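Local coordinates for carbon monoxide dehydrogenase (Thermococcus sp. AM4, PDB 6T7J), which catalyses the oxidation of carbon monoxide to carbon dioxide, normally at a nickel-iron-sulfur cluster, and is captured here in a nickel-free form, at residues K291-K296 against N395-P400; E335-D340 against Y355-I360; E412-F417 against M492-V497; G444-V449 against R472-V477. All blocks are in the same frame, centred on the assembly; numbering follows the deposited sequence.

Contact 1. Residues K291-K296 against N395-P400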
loop_
_atom_site.group_PDB
_atom_site.type_symbol
_atom_site.label_atom_id
_atom_site.label_comp_id
_atom_site.label_asym_id
_atom_site.label_seq_id
_atom_site.Cartn_x
_atom_site.Cartn_y
_atom_site.Cartn_z
ATOM N N LYS A 291 -29.853 -34.960 10.139
ATOM C CA LYS A 291 -30.835 -36.021 9.991
ATOM C C LYS A 291 -32.234 -35.525 10.385
ATOM O O LYS A 291 -33.206 -35.789 9.684
ATOM C CB LYS A 291 -30.426 -37.255 10.792
ATOM C CG LYS A 291 -29.066 -37.806 10.378
ATOM C CD LYS A 291 -28.956 -39.293 10.626
ATOM C CE LYS A 291 -28.503 -39.587 12.031
ATOM N NZ LYS A 291 -29.394 -40.615 12.634
ATOM N N LYS A 292 -32.315 -34.760 11.477
ATOM C CA LYS A 292 -33.603 -34.165 11.848
ATOM C C LYS A 292 -34.148 -33.278 10.740
ATOM O O LYS A 292 -35.371 -33.172 10.579
ATOM C CB LYS A 292 -33.466 -33.362 13.143
ATOM C CG LYS A 292 -33.626 -34.187 14.408
ATOM C CD LYS A 292 -33.291 -33.369 15.644
ATOM C CE LYS A 292 -32.942 -34.266 16.820
ATOM N NZ LYS A 292 -31.829 -35.201 16.492
ATOM N N TYR A 293 -33.277 -32.641 9.962
ATOM C CA TYR A 293 -33.731 -31.784 8.873
ATOM C C TYR A 293 -33.891 -32.524 7.547
ATOM O O TYR A 293 -34.129 -31.880 6.520
ATOM C CB TYR A 293 -32.786 -30.592 8.707
ATOM C CG TYR A 293 -33.227 -29.405 9.526
ATOM C CD1 TYR A 293 -34.177 -28.517 9.039
ATOM C CD2 TYR A 293 -32.723 -29.193 10.799
ATOM C CE1 TYR A 293 -34.598 -27.439 9.793
ATOM C CE2 TYR A 293 -33.137 -28.119 11.560
ATOM C CZ TYR A 293 -34.075 -27.247 11.054
ATOM O OH TYR A 293 -34.488 -26.175 11.811
ATOM N N GLY A 294 -33.775 -33.846 7.545
ATOM C CA GLY A 294 -34.054 -34.636 6.363
ATOM C C GLY A 294 -32.866 -35.014 5.507
ATOM O O GLY A 294 -33.066 -35.405 4.352
ATOM N N ALA A 295 -31.645 -34.917 6.025
ATOM C CA ALA A 295 -30.449 -35.278 5.281
ATOM C C ALA A 295 -29.760 -36.463 5.944
ATOM O O ALA A 295 -30.029 -36.801 7.099
ATOM C CB ALA A 295 -29.474 -34.096 5.179
ATOM N N LYS A 296 -28.859 -37.100 5.193
ATOM C CA LYS A 296 -28.078 -38.197 5.750
ATOM C C LYS A 296 -27.004 -37.708 6.711
ATOM O O LYS A 296 -26.577 -38.471 7.585
ATOM C CB LYS A 296 -27.440 -39.011 4.622
ATOM C CG LYS A 296 -28.445 -39.658 3.685
ATOM C CD LYS A 296 -27.808 -40.757 2.850
ATOM C CE LYS A 296 -28.830 -41.404 1.927
ATOM N NZ LYS A 296 -28.322 -42.663 1.318
ATOM N N ASN A 395 -30.939 -24.453 6.108
ATOM C CA ASN A 395 -31.194 -24.107 4.716
ATOM C C ASN A 395 -31.299 -25.330 3.814
ATOM O O ASN A 395 -31.822 -25.213 2.700
ATOM C CB ASN A 395 -30.103 -23.177 4.184
ATOM C CG ASN A 395 -30.502 -22.496 2.889
ATOM O OD1 ASN A 395 -31.678 -22.199 2.667
ATOM N ND2 ASN A 395 -29.526 -22.250 2.023
ATOM N N TYR A 396 -30.792 -26.480 4.259
ATOM C CA TYR A 396 -30.886 -27.702 3.453
ATOM C C TYR A 396 -32.261 -27.972 2.836
ATOM O O TYR A 396 -32.302 -28.354 1.654
ATOM C CB TYR A 396 -30.445 -28.918 4.279
ATOM C CG TYR A 396 -30.537 -30.232 3.527
ATOM C CD1 TYR A 396 -29.572 -30.589 2.592
ATOM C CD2 TYR A 396 -31.587 -31.117 3.753
ATOM C CE1 TYR A 396 -29.649 -31.788 1.903
ATOM C CE2 TYR A 396 -31.672 -32.320 3.067
ATOM C CZ TYR A 396 -30.698 -32.649 2.145
ATOM O OH TYR A 396 -30.774 -33.841 1.461
ATOM N N PRO A 397 -33.393 -27.822 3.537
ATOM C CA PRO A 397 -34.689 -28.095 2.887
ATOM C C PRO A 397 -34.993 -27.208 1.690
ATOM O O PRO A 397 -35.898 -27.539 0.912
ATOM C CB PRO A 397 -35.705 -27.865 4.014
ATOM C CG PRO A 397 -34.945 -28.120 5.255
ATOM C CD PRO A 397 -33.557 -27.616 4.989
ATOM N N ASN A 398 -34.279 -26.101 1.510
ATOM C CA ASN A 398 -34.553 -25.169 0.425
ATOM C C ASN A 398 -33.781 -25.489 -0.848
ATOM O O ASN A 398 -33.850 -24.714 -1.806
ATOM C CB ASN A 398 -34.239 -23.739 0.868
ATOM C CG ASN A 398 -35.135 -23.272 1.994
ATOM O OD1 ASN A 398 -36.347 -23.498 1.971
ATOM N ND2 ASN A 398 -34.545 -22.620 2.991
ATOM N N ARG A 399 -33.055 -26.597 -0.882
ATOM C CA ARG A 399 -32.257 -26.932 -2.056
ATOM C C ARG A 399 -33.159 -27.260 -3.236
ATOM O O ARG A 399 -33.908 -28.245 -3.176
ATOM C CB ARG A 399 -31.336 -28.113 -1.761
ATOM C CG ARG A 399 -30.674 -28.683 -3.004
ATOM C CD ARG A 399 -30.015 -30.017 -2.721
ATOM N NE ARG A 399 -28.946 -29.896 -1.736
ATOM C CZ ARG A 399 -27.961 -30.775 -1.593
ATOM N NH1 ARG A 399 -27.031 -30.584 -0.668
ATOM N NH2 ARG A 399 -27.906 -31.845 -2.376
ATOM N N PRO A 400 -33.126 -26.481 -4.320
ATOM C CA PRO A 400 -33.926 -26.833 -5.500
ATOM C C PRO A 400 -33.397 -28.089 -6.169
ATOM O O PRO A 400 -32.545 -28.013 -7.061
ATOM C CB PRO A 400 -33.780 -25.604 -6.404
ATOM C CG PRO A 400 -32.461 -25.015 -6.014
ATOM C CD PRO A 400 -32.297 -25.283 -4.543
#
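Tyr293 and Pro397 mark the nearest backbone approach, their CA atoms 7.1 Å apart, where the chain leaving helix 284-292 faces the short 3-10 turn 396-398. No hydrogen bond spans the two segments; the contact rests on packing of the Tyr396 ring and the Tyr293-Pro397 pair. Tyr396 gives the largest single share of the buried surface. Its CG is anti to the backbone N (chi1 179°), and the ring beyond it lies beside Ala295, whose CB stands over one face, 3.7 Å from the centroid of the Tyr396 ring and 21° off the normal. This is a CH-pi contact displaced toward the rim, since Ala295 CB is 3.5 Å from Tyr396 CE2. Two carbonyl oxygens lie against ring carbons without bonding the tyrosine: Tyr293 O, at the ring edge, is 3.8 Å from Tyr396 CD2, and Gly294 O is 3.6 Å from Tyr396 CE2. A second, looser contact joins Tyr293 CD1 to Pro397 CG at 3.9 Å, with the proline near the tyrosine ring plane. The backbone turn that presents Ala295 is a Schellman motif: Gly294, at positive phi, is its C-prime residue and donates from N to Lys291 O over 2.9 Å. In the other segment Asn398 ND2 bonds Asn395 OD1 at 2.9 Å, nearly straight at 172°, spanning the 3-10 turn. Around this, Tyr293 packs edge-to-face with Phe289 and touches Ile393 and Glu394 of helix 381-395. Ala295 and Tyr396 both rest on Val262 of strand 261-268, which places the contact where two helix ends converge beside a strand of the parallel sheet.

Contact 2. Residues E335-D340 against Y355-I360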
loop_
_atom_site.group_PDB
_atom_site.type_symbol
_atom_site.label_atom_id
_atom_site.label_comp_id
_atom_site.label_asym_id
_atom_site.label_seq_id
_atom_site.Cartn_x
_atom_site.Cartn_y
_atom_site.Cartn_z
ATOM N N GLU A 335 -25.527 -25.522 0.401
ATOM C CA GLU A 335 -26.384 -24.855 1.374
ATOM C C GLU A 335 -25.751 -23.563 1.869
ATOM O O GLU A 335 -26.451 -22.567 2.090
ATOM C CB GLU A 335 -26.671 -25.791 2.545
ATOM C CG GLU A 335 -27.860 -26.688 2.324
ATOM C CD GLU A 335 -27.627 -27.725 1.244
ATOM O OE1 GLU A 335 -26.720 -28.570 1.416
ATOM O OE2 GLU A 335 -28.351 -27.697 0.224
ATOM N N ALA A 336 -24.433 -23.558 2.047
ATOM C CA ALA A 336 -23.744 -22.376 2.536
ATOM C C ALA A 336 -22.283 -22.430 2.118
ATOM O O ALA A 336 -21.663 -23.502 2.121
ATOM C CB ALA A 336 -23.854 -22.257 4.062
ATOM N N ILE A 337 -21.746 -21.268 1.755
ATOM C CA ILE A 337 -20.315 -21.092 1.534
ATOM C C ILE A 337 -19.816 -20.069 2.550
ATOM O O ILE A 337 -20.330 -18.944 2.615
ATOM C CB ILE A 337 -19.992 -20.668 0.089
ATOM C CG1 ILE A 337 -18.490 -20.418 -0.073
ATOM C CG2 ILE A 337 -20.806 -19.448 -0.335
ATOM C CD1 ILE A 337 -18.003 -20.540 -1.504
ATOM N N ILE A 338 -18.832 -20.471 3.348
ATOM C CA ILE A 338 -18.317 -19.686 4.463
ATOM C C ILE A 338 -16.965 -19.131 4.048
ATOM O O ILE A 338 -16.029 -19.899 3.790
ATOM C CB ILE A 338 -18.187 -20.533 5.739
ATOM C CG1 ILE A 338 -19.363 -21.505 5.867
ATOM C CG2 ILE A 338 -18.062 -19.643 6.968
ATOM C CD1 ILE A 338 -20.709 -20.830 5.911
ATOM N N VAL A 339 -16.852 -17.805 3.993
ATOM C CA VAL A 339 -15.651 -17.154 3.489
ATOM C C VAL A 339 -15.076 -16.233 4.557
ATOM O O VAL A 339 -15.797 -15.716 5.417
ATOM C CB VAL A 339 -15.932 -16.377 2.184
ATOM C CG1 VAL A 339 -16.497 -17.315 1.127
ATOM C CG2 VAL A 339 -16.890 -15.225 2.442
ATOM N N ASP A 340 -13.754 -16.046 4.507
ATOM C CA ASP A 340 -13.098 -15.056 5.354
ATOM C C ASP A 340 -12.553 -13.915 4.500
ATOM O O ASP A 340 -13.167 -12.846 4.441
ATOM C CB ASP A 340 -11.992 -15.693 6.207
ATOM C CG ASP A 340 -11.128 -16.673 5.432
ATOM O OD1 ASP A 340 -11.076 -16.578 4.189
ATOM O OD2 ASP A 340 -10.486 -17.532 6.075
ATOM N N TYR A 355 -30.017 -19.136 -6.268
ATOM C CA TYR A 355 -30.306 -20.404 -5.611
ATOM C C TYR A 355 -30.747 -20.093 -4.182
ATOM O O TYR A 355 -31.144 -18.970 -3.847
ATOM C CB TYR A 355 -29.088 -21.338 -5.640
ATOM C CG TYR A 355 -28.577 -21.672 -7.021
ATOM C CD1 TYR A 355 -27.693 -20.827 -7.680
ATOM C CD2 TYR A 355 -28.968 -22.842 -7.662
ATOM C CE1 TYR A 355 -27.220 -21.134 -8.943
ATOM C CE2 TYR A 355 -28.501 -23.157 -8.923
ATOM C CZ TYR A 355 -27.629 -22.300 -9.559
ATOM O OH TYR A 355 -27.162 -22.610 -10.814
ATOM N N HIS A 356 -30.679 -21.102 -3.319
ATOM C CA HIS A 356 -30.881 -20.930 -1.888
ATOM C C HIS A 356 -29.585 -20.641 -1.145
ATOM O O HIS A 356 -29.635 -20.274 0.034
ATOM C CB HIS A 356 -31.530 -22.185 -1.293
ATOM C CG HIS A 356 -30.645 -23.394 -1.322
ATOM N ND1 HIS A 356 -29.783 -23.661 -2.364
ATOM C CD2 HIS A 356 -30.489 -24.406 -0.437
ATOM C CE1 HIS A 356 -29.134 -24.786 -2.120
ATOM N NE2 HIS A 356 -29.545 -25.257 -0.956
ATOM N N THR A 357 -28.442 -20.784 -1.816
ATOM C CA THR A 357 -27.140 -20.751 -1.162
ATOM C C THR A 357 -26.934 -19.462 -0.378
ATOM O O THR A 357 -27.244 -18.367 -0.855
ATOM C CB THR A 357 -26.034 -20.901 -2.209
ATOM O OG1 THR A 357 -26.184 -22.157 -2.884
ATOM C CG2 THR A 357 -24.659 -20.830 -1.560
ATOM N N LYS A 358 -26.401 -19.602 0.834
ATOM C CA LYS A 358 -26.069 -18.470 1.687
ATOM C C LYS A 358 -24.559 -18.242 1.685
ATOM O O LYS A 358 -23.782 -19.159 1.974
ATOM C CB LYS A 358 -26.569 -18.697 3.114
ATOM C CG LYS A 358 -28.083 -18.718 3.237
ATOM C CD LYS A 358 -28.538 -19.716 4.287
ATOM C CE LYS A 358 -30.004 -19.516 4.637
ATOM N NZ LYS A 358 -30.250 -18.189 5.269
ATOM N N VAL A 359 -24.161 -17.016 1.353
ATOM C CA VAL A 359 -22.764 -16.598 1.390
ATOM C C VAL A 359 -22.519 -15.954 2.756
ATOM O O VAL A 359 -22.962 -14.835 3.007
ATOM C CB VAL A 359 -22.445 -15.618 0.252
ATOM C CG1 VAL A 359 -21.059 -15.002 0.437
ATOM C CG2 VAL A 359 -22.556 -16.313 -1.100
ATOM N N ILE A 360 -21.823 -16.669 3.638
ATOM C CA ILE A 360 -21.574 -16.192 4.997
ATOM C C ILE A 360 -20.170 -15.604 5.046
ATOM O O ILE A 360 -19.176 -16.328 4.920
ATOM C CB ILE A 360 -21.742 -17.313 6.035
ATOM C CG1 ILE A 360 -23.214 -17.680 6.210
ATOM C CG2 ILE A 360 -21.172 -16.888 7.376
ATOM C CD1 ILE A 360 -23.656 -18.861 5.388
#
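Glu335 O is gripped twice, by Lys358 N at 3.2 Å and by Asn395 ND2. The side chain of Glu335 bends at chi2 (68°), which places CD; OE2 beyond it accepts from His356 NE2 over 3.0 Å. That bond is nearly straight, at 172°; the carboxylate oxygen lies in the ring plane and is met on its anti side, somewhat out of the carboxylate plane. Glu335 OE1 forms a salt bridge with Arg399 NH1 and accepts from Asn263 N, so both oxygens of this buried carboxylate are engaged, which probably favours its charged form. Beyond this end the segments become the parallel arms of a beta-alpha-beta unit, strand 336-339, helix 347-352 and strand 358-361, in a Rossmann-like sheet. Ile337 sits between Lys358 and Ile360, donating from N to Lys358 O and accepting at O from Ile360 N, each at 2.9 Å. Val339 N then bonds Ile360 O. On one face Ile360 CD1 touches both Ala336 CB (3.7 Å) and Ile338 CD1 (3.6 Å); on the other, Ile337 and Val359 lie side by side, their CG2 atoms 3.7 Å apart. Just past the strand, Asp340 OD1 accepts from the backbone N of His269, a residue of the cluster pocket.

Contact 3. Residues E412-F417 against M492-V497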
loop_
_atom_site.group_PDB
_atom_site.type_symbol
_atom_site.label_atom_id
_atom_site.label_comp_id
_atom_site.label_asym_id
_atom_site.label_seq_id
_atom_site.Cartn_x
_atom_site.Cartn_y
_atom_site.Cartn_z
ATOM N N GLU A 412 -8.884 -39.310 -6.386
ATOM C CA GLU A 412 -8.153 -39.524 -5.147
ATOM C C GLU A 412 -6.835 -38.765 -5.185
ATOM O O GLU A 412 -6.201 -38.646 -6.238
ATOM C CB GLU A 412 -7.894 -41.011 -4.906
ATOM C CG GLU A 412 -7.197 -41.285 -3.588
ATOM C CD GLU A 412 -7.271 -42.736 -3.187
ATOM O OE1 GLU A 412 -6.320 -43.225 -2.548
ATOM O OE2 GLU A 412 -8.281 -43.390 -3.517
ATOM N N ALA A 413 -6.428 -38.245 -4.030
ATOM C CA ALA A 413 -5.204 -37.470 -3.931
ATOM C C ALA A 413 -4.538 -37.736 -2.592
ATOM O O ALA A 413 -5.204 -37.749 -1.552
ATOM C CB ALA A 413 -5.487 -35.974 -4.092
ATOM N N ILE A 414 -3.228 -37.949 -2.627
ATOM C CA ILE A 414 -2.410 -38.062 -1.428
ATOM C C ILE A 414 -1.798 -36.695 -1.161
ATOM O O ILE A 414 -0.998 -36.195 -1.962
ATOM C CB ILE A 414 -1.324 -39.139 -1.586
ATOM C CG1 ILE A 414 -1.961 -40.504 -1.852
ATOM C CG2 ILE A 414 -0.433 -39.185 -0.353
ATOM C CD1 ILE A 414 -0.959 -41.609 -2.075
ATOM N N ALA A 415 -2.177 -36.088 -0.045
ATOM C CA ALA A 415 -1.709 -34.761 0.333
ATOM C C ALA A 415 -1.003 -34.825 1.685
ATOM O O ALA A 415 -0.836 -35.895 2.278
ATOM C CB ALA A 415 -2.872 -33.765 0.368
ATOM N N GLY A 416 -0.583 -33.659 2.166
ATOM C CA GLY A 416 0.027 -33.560 3.475
ATOM C C GLY A 416 1.529 -33.708 3.506
ATOM O O GLY A 416 2.065 -34.245 4.482
ATOM N N PHE A 417 2.234 -33.240 2.477
ATOM C CA PHE A 417 3.684 -33.408 2.393
ATOM C C PHE A 417 4.363 -32.109 2.816
ATOM O O PHE A 417 4.848 -31.326 1.999
ATOM C CB PHE A 417 4.098 -33.833 0.987
ATOM C CG PHE A 417 3.692 -35.234 0.638
ATOM C CD1 PHE A 417 4.335 -36.320 1.211
ATOM C CD2 PHE A 417 2.660 -35.467 -0.257
ATOM C CE1 PHE A 417 3.959 -37.613 0.895
ATOM C CE2 PHE A 417 2.279 -36.756 -0.576
ATOM C CZ PHE A 417 2.930 -37.830 0.001
ATOM N N MET A 492 -1.758 -36.728 -8.050
ATOM C CA MET A 492 -1.408 -37.005 -6.662
ATOM C C MET A 492 -2.032 -38.301 -6.164
ATOM O O MET A 492 -1.994 -38.573 -4.959
ATOM C CB MET A 492 -1.817 -35.834 -5.764
ATOM C CG MET A 492 -0.958 -34.596 -5.955
ATOM S SD MET A 492 -1.606 -33.132 -5.128
ATOM C CE MET A 492 -0.377 -31.916 -5.597
ATOM N N SER A 493 -2.607 -39.100 -7.056
ATOM C CA SER A 493 -3.139 -40.403 -6.700
ATOM C C SER A 493 -2.020 -41.441 -6.699
ATOM O O SER A 493 -0.966 -41.231 -7.305
ATOM C CB SER A 493 -4.241 -40.803 -7.678
ATOM O OG SER A 493 -3.757 -40.839 -9.009
ATOM N N PRO A 494 -2.217 -42.569 -6.006
ATOM C CA PRO A 494 -1.149 -43.583 -5.950
ATOM C C PRO A 494 -0.707 -44.095 -7.312
ATOM O O PRO A 494 0.442 -44.537 -7.447
ATOM C CB PRO A 494 -1.778 -44.699 -5.104
ATOM C CG PRO A 494 -2.775 -44.000 -4.251
ATOM C CD PRO A 494 -3.336 -42.899 -5.105
ATOM N N LYS A 495 -1.574 -44.049 -8.325
ATOM C CA LYS A 495 -1.206 -44.483 -9.667
ATOM C C LYS A 495 -0.521 -43.392 -10.481
ATOM O O LYS A 495 -0.090 -43.667 -11.607
ATOM C CB LYS A 495 -2.444 -44.982 -10.424
ATOM C CG LYS A 495 -3.486 -43.907 -10.727
ATOM C CD LYS A 495 -3.302 -43.297 -12.116
ATOM C CE LYS A 495 -4.166 -42.053 -12.288
ATOM N NZ LYS A 495 -3.516 -41.016 -13.143
ATOM N N ALA A 496 -0.414 -42.169 -9.949
ATOM C CA ALA A 496 0.196 -41.080 -10.707
ATOM C C ALA A 496 1.632 -41.397 -11.096
ATOM O O ALA A 496 2.127 -40.889 -12.108
ATOM C CB ALA A 496 0.147 -39.783 -9.902
ATOM N N VAL A 497 2.308 -42.244 -10.322
ATOM C CA VAL A 497 3.674 -42.665 -10.612
ATOM C C VAL A 497 3.777 -43.256 -12.022
ATOM O O VAL A 497 4.848 -43.224 -12.637
ATOM C CB VAL A 497 4.157 -43.658 -9.536
ATOM C CG1 VAL A 497 5.495 -44.254 -9.894
ATOM C CG2 VAL A 497 4.253 -42.962 -8.187
#
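Met492 reaches Ala413 and Ile414 in two ways, through its carbonyl and through the base of its side chain. Ile414 N donates to Met492 O over 2.7 Å, fairly straight at 167°. The same oxygen receives a CA-H...O contact from Ala413 CA at 3.5 Å. Met492 CB approaches Ala413 CB to 4.0 Å, but beyond CG, set anti to the carbonyl carbon (chi1 -71°), the extended chain runs off to Trp482, Ser483 and Ala486 of helix 480-489. Ser493 follows, pressing CB against Glu412 O at 3.3 Å; its OG bonds Gly490 O and so holds to its own loop. The ring of Pro494 touches two side chains of the strand. Its CG meets Ile414 CD1 at 3.7 Å, while its CD lies 3.9 Å from Glu412 OE1, the extended glutamate crossing the proline at about a right angle. Further on, Ala496 N bonds back to Ser493 O, and the chain winds into a 3-10 turn. Strand 411-415 pairs antiparallel with strand 248-252 through backbone bonds of Ala413 and Ala415, whereas the intervening Ile414 N serves the 492-497 loop. Glu412 OE1 forms a salt bridge with Lys249 of that partner strand, so the carboxylate owes its polar pairing to Lys249 and meets Pro494 by van der Waals contact of OE1 with the ring carbons. With one hydrogen bond across the segments, the chemistry implies that this loop, which follows the helix carrying the cluster-pocket residue Cys481, is pinned at a single backbone point and otherwise held by van der Waals contact, partly apolar (Ala413-Met492, Ile414-Pro494) and partly of oxygen on carbon.

Contact 4. Residues G444-V449 against R472-V477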
loop_
_atom_site.group_PDB
_atom_site.type_symbol
_atom_site.label_atom_id
_atom_site.label_comp_id
_atom_site.label_asym_id
_atom_site.label_seq_id
_atom_site.Cartn_x
_atom_site.Cartn_y
_atom_site.Cartn_z
ATOM N N GLY A 444 15.826 -32.871 -10.906
ATOM C CA GLY A 444 15.713 -31.720 -10.039
ATOM C C GLY A 444 14.352 -31.681 -9.384
ATOM O O GLY A 444 13.575 -32.632 -9.467
ATOM N N ILE A 445 14.079 -30.562 -8.720
ATOM C CA ILE A 445 12.801 -30.322 -8.062
ATOM C C ILE A 445 12.238 -29.011 -8.588
ATOM O O ILE A 445 12.980 -28.047 -8.795
ATOM C CB ILE A 445 12.945 -30.274 -6.527
ATOM C CG1 ILE A 445 13.700 -31.506 -6.024
ATOM C CG2 ILE A 445 11.580 -30.170 -5.860
ATOM C CD1 ILE A 445 14.284 -31.337 -4.648
ATOM N N VAL A 446 10.930 -28.978 -8.819
ATOM C CA VAL A 446 10.266 -27.764 -9.277
ATOM C C VAL A 446 9.027 -27.526 -8.429
ATOM O O VAL A 446 8.190 -28.423 -8.273
ATOM C CB VAL A 446 9.899 -27.827 -10.771
ATOM C CG1 VAL A 446 9.032 -26.634 -11.150
ATOM C CG2 VAL A 446 11.159 -27.851 -11.617
ATOM N N GLY A 447 8.915 -26.319 -7.880
ATOM C CA GLY A 447 7.722 -25.907 -7.172
ATOM C C GLY A 447 6.753 -25.167 -8.071
ATOM O O GLY A 447 7.100 -24.142 -8.665
ATOM N N ILE A 448 5.536 -25.685 -8.185
ATOM C CA ILE A 448 4.483 -25.071 -8.980
ATOM C C ILE A 448 3.419 -24.526 -8.035
ATOM O O ILE A 448 2.932 -25.236 -7.142
ATOM C CB ILE A 448 3.889 -26.057 -9.999
ATOM C CG1 ILE A 448 4.998 -26.932 -10.591
ATOM C CG2 ILE A 448 3.203 -25.296 -11.111
ATOM C CD1 ILE A 448 4.511 -27.920 -11.631
ATOM N N VAL A 449 3.085 -23.253 -8.214
ATOM C CA VAL A 449 2.196 -22.511 -7.337
ATOM C C VAL A 449 1.320 -21.617 -8.204
ATOM O O VAL A 449 1.472 -21.563 -9.427
ATOM C CB VAL A 449 2.973 -21.664 -6.306
ATOM C CG1 VAL A 449 3.962 -22.524 -5.524
ATOM C CG2 VAL A 449 3.699 -20.522 -7.003
ATOM N N ARG A 472 10.119 -36.261 -17.397
ATOM C CA ARG A 472 11.556 -36.088 -17.562
ATOM C C ARG A 472 12.318 -36.309 -16.259
ATOM O O ARG A 472 13.443 -35.816 -16.115
ATOM C CB ARG A 472 11.866 -34.700 -18.128
ATOM C CG ARG A 472 11.067 -34.345 -19.368
ATOM C CD ARG A 472 11.926 -33.647 -20.415
ATOM N NE ARG A 472 11.263 -32.480 -20.994
ATOM C CZ ARG A 472 10.254 -32.536 -21.860
ATOM N NH1 ARG A 472 9.719 -31.417 -22.330
ATOM N NH2 ARG A 472 9.777 -33.708 -22.259
ATOM N N ASP A 473 11.718 -37.027 -15.307
ATOM C CA ASP A 473 12.346 -37.351 -14.024
ATOM C C ASP A 473 12.673 -36.088 -13.223
ATOM O O ASP A 473 13.797 -35.893 -12.757
ATOM C CB ASP A 473 13.596 -38.213 -14.224
ATOM C CG ASP A 473 13.287 -39.697 -14.211
ATOM O OD1 ASP A 473 12.244 -40.083 -13.644
ATOM O OD2 ASP A 473 14.090 -40.477 -14.767
ATOM N N VAL A 474 11.671 -35.228 -13.061
ATOM C CA VAL A 474 11.786 -34.019 -12.250
ATOM C C VAL A 474 10.716 -34.078 -11.168
ATOM O O VAL A 474 9.517 -34.092 -11.474
ATOM C CB VAL A 474 11.642 -32.742 -13.092
ATOM C CG1 VAL A 474 11.866 -31.511 -12.228
ATOM C CG2 VAL A 474 12.613 -32.762 -14.263
ATOM N N LEU A 475 11.150 -34.115 -9.909
ATOM C CA LEU A 475 10.221 -34.143 -8.787
ATOM C C LEU A 475 9.455 -32.829 -8.711
ATOM O O LEU A 475 10.054 -31.749 -8.583
ATOM C CB LEU A 475 10.972 -34.411 -7.485
ATOM C CG LEU A 475 10.164 -34.368 -6.187
ATOM C CD1 LEU A 475 9.017 -35.371 -6.218
ATOM C CD2 LEU A 475 11.070 -34.621 -4.993
ATOM N N VAL A 476 8.134 -32.927 -8.787
ATOM C CA VAL A 476 7.227 -31.790 -8.786
ATOM C C VAL A 476 6.641 -31.650 -7.392
ATOM O O VAL A 476 6.007 -32.587 -6.884
ATOM C CB VAL A 476 6.119 -31.974 -9.837
ATOM C CG1 VAL A 476 5.098 -30.876 -9.754
ATOM C CG2 VAL A 476 6.714 -32.012 -11.223
ATOM N N VAL A 477 6.848 -30.503 -6.752
ATOM C CA VAL A 477 6.121 -30.147 -5.545
ATOM C C VAL A 477 5.355 -28.871 -5.850
ATOM O O VAL A 477 5.620 -28.196 -6.846
ATOM C CB VAL A 477 7.038 -29.958 -4.319
ATOM C CG1 VAL A 477 8.000 -31.126 -4.186
ATOM C CG2 VAL A 477 7.790 -28.643 -4.416
#
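Val446 and Val474 touch by one methyl each on one face of two parallel strands, 444-448 and 474-478, the arms of a beta-alpha-beta unit whose connection contains helix 460-471. The strand axes approach to 4.7 Å and diverge by 25°, the usual twist of a parallel pair. Val446 CG2 abuts Val474 CG1 at 3.8 Å. That methyl of Val474, anti to its own backbone N (chi1 -176°), also lies against Gly444 O at 3.4 Å. Further along the same face the tip of Ile448 reaches over to Val476, with Ile448 CD1 3.6 Å from Val476 CG1. Helix 460-471 lies over this patch: Leu469 touches Val446 and Val476, and Ala466 touches Ile448. On the reverse face the bumps are Ile445, Leu475 and Val477, and the dip is Gly447. Ile445 CG2 touches Val477 CG1 at 4.1 Å, while the other methyl, Val477 CG2, settles beside Gly447 CA at 3.9 Å. Helix 525-538 meets this side through Leu535 on Ile445 and Ile528 on Val477. The backbone bonds agree with a parallel register: Val446 donates to Leu475 O and accepts from Val477 N, while the first bond, Leu475 N to Gly444 O, is bent to 134°. Both strands lead toward the cluster pocket, the first to Gly450 and Cys451, the second to Cys481. Near that end Val477 O accepts from Ile448 N at 2.8 Å and also faces Gly447 CA, 3.1 Å away.

Contacts 2 and 4 are the buried pair: each joins the two strands of a beta-alpha-beta unit, but in separate parallel sheets, their centres about 36 Å apart. Their interiors are both aliphatic, yet contact 2 adds an ionic and histidine cluster at its end, where contact 4 has glycines that shape the packing. Contacts 1 and 3 are partly buried: contact 1 joins a helix end to a 3-10 turn without any cross-segment hydrogen bond, contact 3 a strand to a loop with one. Contacts 1 and 2 share polar links, among them Asn395 ND2 to His356 O. Contact 3 lies about 15 Å from contact 4, centre to centre, and helix 480-489 connects strand 474-478 to the 492-497 loop.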